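Local atomic coordinates of pyruvate kinase (Pyrobaculum aerophilum, PDB entry 3QTG), a protein that catalyses the last step of glycolysis, transferring the phosphoryl group of phosphoenolpyruvate to ADP to give pyruvate and ATP, with the help of a divalent metal cation. Residues Ala63-Glu68 with Val408-Ser413. Sequence-based numbering, arbitrary orientation.
Sequences AVRSYE and VARSLS
R410 and R65 lie flat against each other while E68 binds both, a salt-bridge network that joins helix 54-71 of the TIM barrel to helix 406-412 of the C-terminal alpha/beta domain. It is a worked example of how one carboxylate can hold two arginines in a stack. R410 grips E68 side-on, with two nitrogens directed at a single oxygen: NE reaches OE2 of E68 at 2.7 Å, on the syn side of the carboxylate, and NH2 of R410 meets the same OE2 at 3.0 Å in a more bent bond, from above the carboxylate plane. OE2 sits in the plane of the R410 guanidinium, at its edge, although the two flat groups are turned 71° apart. The other oxygen is taken within the barrel helix, where NH1 of R65 donates to OE1 of E68 (2.7 Å).

The two guanidinium groups are nearly parallel, 16° apart with centres 3.7 Å from each other, and NE of R65 lies over the centre of R410. NH1 of R65 and NE of R410, both donors, approach to 3.2 Å, a closeness that the shared carboxylate probably offsets. A methionine in place of R410 would probably leave OE2 of E68 without its two donors and one face of the R65 guanidinium without its stacked partner.

Further out, D198 forms a salt bridge with NH2 of R65, and the carbonyl groups of N196 and L75 accept hydrogen bonds from the same guanidinium, which fixes its rotation beneath R410. R65 arrives by a bend at chi2 (-52°), whereas R410 spans the gap extended from CG to NE, its CD 3.3 Å from NH1 of R65.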
loop_
_atom_site.group_PDB
_atom_site.type_symbol
_atom_site.label_atom_id
_atom_site.label_comp_id
_atom_site.label_asym_id
_atom_site.label_seq_id
_atom_site.Cartn_x
_atom_site.Cartn_y
_atom_site.Cartn_z
ATOM N N ALA A 63 -48.122 -12.612 16.753
ATOM C CA ALA A 63 -47.789 -11.488 17.630
ATOM C C ALA A 63 -46.662 -10.614 17.042
ATOM O O ALA A 63 -46.657 -9.380 17.188
ATOM C CB ALA A 63 -47.396 -12.003 19.010
ATOM N N VAL A 64 -45.715 -11.267 16.371
ATOM C CA VAL A 64 -44.611 -10.568 15.707
ATOM C C VAL A 64 -45.140 -9.704 14.554
ATOM O O VAL A 64 -44.816 -8.517 14.465
ATOM C CB VAL A 64 -43.531 -11.585 15.226
ATOM C CG1 VAL A 64 -42.598 -10.984 14.143
ATOM C CG2 VAL A 64 -42.755 -12.122 16.432
ATOM N N ARG A 65 -45.976 -10.306 13.703
ATOM C CA ARG A 65 -46.511 -9.637 12.502
ATOM C C ARG A 65 -47.506 -8.542 12.857
ATOM O O ARG A 65 -47.635 -7.544 12.134
ATOM C CB ARG A 65 -47.162 -10.645 11.551
ATOM C CG ARG A 65 -46.174 -11.617 10.912
ATOM C CD ARG A 65 -44.980 -10.887 10.249
ATOM N NE ARG A 65 -44.069 -11.867 9.664
ATOM C CZ ARG A 65 -42.764 -11.697 9.464
ATOM N NH1 ARG A 65 -42.149 -10.564 9.806
ATOM N NH2 ARG A 65 -42.071 -12.683 8.919
ATOM N N SER A 66 -48.180 -8.734 13.984
ATOM C CA SER A 66 -49.112 -7.751 14.522
ATOM C C SER A 66 -48.342 -6.502 14.976
ATOM O O SER A 66 -48.730 -5.376 14.682
ATOM C CB SER A 66 -49.914 -8.379 15.672
ATOM O OG SER A 66 -50.696 -7.408 16.336
ATOM N N TYR A 67 -47.231 -6.724 15.670
ATOM C CA TYR A 67 -46.350 -5.645 16.122
ATOM C C TYR A 67 -45.756 -4.905 14.928
ATOM O O TYR A 67 -45.721 -3.672 14.899
ATOM C CB TYR A 67 -45.225 -6.212 16.996
ATOM C CG TYR A 67 -44.075 -5.235 17.148
ATOM C CD1 TYR A 67 -44.079 -4.287 18.171
ATOM C CD2 TYR A 67 -43.003 -5.240 16.248
ATOM C CE1 TYR A 67 -43.042 -3.386 18.302
ATOM C CE2 TYR A 67 -41.966 -4.336 16.364
ATOM C CZ TYR A 67 -41.989 -3.417 17.389
ATOM O OH TYR A 67 -40.989 -2.505 17.510
ATOM N N GLU A 68 -45.277 -5.684 13.956
ATOM C CA GLU A 68 -44.692 -5.167 12.730
ATOM C C GLU A 68 -45.641 -4.209 12.004
ATOM O O GLU A 68 -45.212 -3.153 11.533
ATOM C CB GLU A 68 -44.282 -6.331 11.825
ATOM C CG GLU A 68 -44.284 -6.022 10.326
ATOM C CD GLU A 68 -43.538 -7.074 9.523
ATOM O OE1 GLU A 68 -42.906 -7.972 10.149
ATOM O OE2 GLU A 68 -43.583 -7.006 8.273
ATOM N N VAL A 408 -39.022 -9.022 1.232
ATOM C CA VAL A 408 -37.632 -8.555 1.100
ATOM C C VAL A 408 -37.233 -7.662 2.290
ATOM O O VAL A 408 -36.166 -7.846 2.889
ATOM C CB VAL A 408 -37.374 -7.832 -0.276
ATOM C CG1 VAL A 408 -35.961 -7.270 -0.328
ATOM C CG2 VAL A 408 -37.581 -8.794 -1.457
ATOM N N ALA A 409 -38.101 -6.723 2.668
ATOM C CA ALA A 409 -37.814 -5.875 3.829
ATOM C C ALA A 409 -37.504 -6.695 5.086
ATOM O O ALA A 409 -36.578 -6.377 5.825
ATOM C CB ALA A 409 -38.960 -4.889 4.093
ATOM N N ARG A 410 -38.297 -7.741 5.317
ATOM C CA ARG A 410 -38.116 -8.618 6.464
ATOM C C ARG A 410 -36.793 -9.381 6.421
ATOM O O ARG A 410 -36.160 -9.585 7.438
ATOM C CB ARG A 410 -39.276 -9.604 6.532
ATOM C CG ARG A 410 -40.587 -8.978 6.991
ATOM C CD ARG A 410 -41.756 -9.884 6.621
ATOM N NE ARG A 410 -43.034 -9.293 6.981
ATOM C CZ ARG A 410 -44.227 -9.789 6.631
ATOM N NH1 ARG A 410 -44.329 -10.904 5.902
ATOM N NH2 ARG A 410 -45.330 -9.158 7.006
ATOM N N SER A 411 -36.407 -9.838 5.237
ATOM C CA SER A 411 -35.178 -10.580 5.058
ATOM C C SER A 411 -33.968 -9.707 5.447
ATOM O O SER A 411 -33.058 -10.163 6.144
ATOM C CB SER A 411 -35.087 -11.005 3.591
ATOM O OG SER A 411 -34.201 -12.084 3.410
ATOM N N LEU A 412 -34.002 -8.440 5.036
ATOM C CA LEU A 412 -32.861 -7.518 5.160
ATOM C C LEU A 412 -32.713 -6.945 6.574
ATOM O O LEU A 412 -31.690 -6.367 6.926
ATOM C CB LEU A 412 -33.001 -6.382 4.137
ATOM C CG LEU A 412 -33.097 -6.816 2.682
ATOM C CD1 LEU A 412 -33.247 -5.587 1.800
ATOM C CD2 LEU A 412 -31.873 -7.662 2.269
ATOM N N SER A 413 -33.742 -7.157 7.380
ATOM C CA SER A 413 -33.778 -6.697 8.759
ATOM C C SER A 413 -32.605 -7.174 9.635
ATOM O O SER A 413 -32.220 -6.495 10.591
ATOM C CB SER A 413 -35.089 -7.156 9.375
ATOM O OG SER A 413 -35.344 -6.378 10.526
#